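Uncharacterized protein HtdX (Mycobacterium tuberculosis, PDB 4OOB) catalyses the reversible hydration of trans-2-enoyl-CoA to (3R)-3-hydroxyacyl-CoA, with a preference for C8 to C12 chains. Local coordinates at residues Val30-Arg34 against Ala198-Ala202. Residues are numbered along the deposited sequence.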
# COMPACT_ATOMS: atom_id res chain seq x y z
N VAL A 30 3.27 12.37 -7.26
CA VAL A 30 4.09 11.18 -7.51
C VAL A 30 3.25 9.93 -7.88
O VAL A 30 3.69 9.12 -8.70
CB VAL A 30 5.07 10.88 -6.35
CG1 VAL A 30 4.32 10.38 -5.14
CG2 VAL A 30 6.07 9.82 -6.75
N THR A 31 2.08 9.76 -7.24
CA THR A 31 1.21 8.61 -7.54
C THR A 31 0.35 8.79 -8.79
O THR A 31 -0.24 7.82 -9.27
CB THR A 31 0.32 8.23 -6.36
OG1 THR A 31 -0.54 9.33 -6.01
CG2 THR A 31 1.19 7.85 -5.16
N GLY A 32 0.34 10.01 -9.34
CA GLY A 32 -0.49 10.36 -10.47
C GLY A 32 -1.97 10.49 -10.11
O GLY A 32 -2.84 10.18 -10.91
N LEU A 33 -2.26 10.87 -8.88
CA LEU A 33 -3.62 10.93 -8.40
C LEU A 33 -3.97 12.42 -8.28
O LEU A 33 -3.10 13.28 -8.49
CB LEU A 33 -3.67 10.24 -7.06
CG LEU A 33 -4.28 8.85 -6.93
CD1 LEU A 33 -4.16 7.94 -8.14
CD2 LEU A 33 -3.73 8.17 -5.71
N ARG A 34 -5.22 12.72 -8.00
CA ARG A 34 -5.72 14.08 -8.11
C ARG A 34 -5.53 14.76 -6.75
O ARG A 34 -5.85 14.18 -5.75
CB ARG A 34 -7.19 14.06 -8.50
CG ARG A 34 -7.66 15.34 -9.19
CD ARG A 34 -9.18 15.47 -9.20
NE ARG A 34 -9.62 16.06 -7.94
CZ ARG A 34 -9.89 17.35 -7.74
NH1 ARG A 34 -9.81 18.25 -8.72
NH2 ARG A 34 -10.26 17.75 -6.52
N ALA A 198 -1.79 2.83 -5.04
CA ALA A 198 -2.28 4.15 -5.25
C ALA A 198 -2.35 4.40 -6.76
O ALA A 198 -3.39 4.81 -7.24
CB ALA A 198 -1.41 5.18 -4.59
N ALA A 199 -1.25 4.13 -7.49
CA ALA A 199 -1.15 4.47 -8.94
C ALA A 199 -2.30 3.89 -9.80
O ALA A 199 -2.78 4.54 -10.72
CB ALA A 199 0.18 4.01 -9.47
N VAL A 200 -2.80 2.70 -9.46
CA VAL A 200 -3.91 2.05 -10.23
C VAL A 200 -5.28 2.77 -10.13
O VAL A 200 -6.19 2.49 -10.91
CB VAL A 200 -4.09 0.57 -9.86
CG1 VAL A 200 -2.83 -0.21 -10.22
CG2 VAL A 200 -4.49 0.39 -8.42
N LEU A 201 -5.40 3.72 -9.19
CA LEU A 201 -6.66 4.40 -8.95
C LEU A 201 -6.84 5.61 -9.86
O LEU A 201 -7.87 6.21 -9.85
CB LEU A 201 -6.77 4.80 -7.46
CG LEU A 201 -6.64 3.67 -6.41
CD1 LEU A 201 -6.84 4.17 -4.99
CD2 LEU A 201 -7.65 2.55 -6.73
N ALA A 202 -5.86 5.95 -10.67
CA ALA A 202 -5.87 7.20 -11.43
C ALA A 202 -7.06 7.28 -12.35
O ALA A 202 -7.41 6.29 -13.01
CB ALA A 202 -4.60 7.35 -12.23
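Ala198 opens the contact. Ala198 CB points toward the end of helix 21-31 and lies 3.8 Å from Thr31 CG2 and 3.9 Å from Leu33 CD2. Its carbonyl also meets Leu33, with Ala198 O 3.3 Å from Leu33 CD1. Ala198 O accepts a hydrogen bond from Leu201 N, at 3.0 Å. Ala199 comes close through its backbone. Ala199 CA makes a CA-H...O contact with Thr31 O, at 3.5 Å, and no conventional hydrogen bond joins the segments. A type I beta turn runs from Ala199 to Ala202. At its second position, Val200 points away. Leu201 adds a looser apolar contact, with Leu201 CB lying 4.1 Å from Leu33 CD1. Ala202 closes the turn, with Ala202 N 3.6 Å from Leu33 CD1 and Ala202 CB 3.6 Å from Gly32 O. Leu33 thus fits against the turn, and it has the largest area covered here. A Schellman motif brings it there: Gly32, with positive phi, is the C-prime residue that ends helix 21-31 and turns the chain. The contact joins the end of helix 21-31 to the chain leaving helix 193-199, which lies in the MaoC-like hotdog region. Thr31 and Val30 also touch Tyr164 of helix 158-167. On the other segment, Val200 packs on Leu154 of strand 152-156 and, with Leu201, on Tyr214 of strand 212-218.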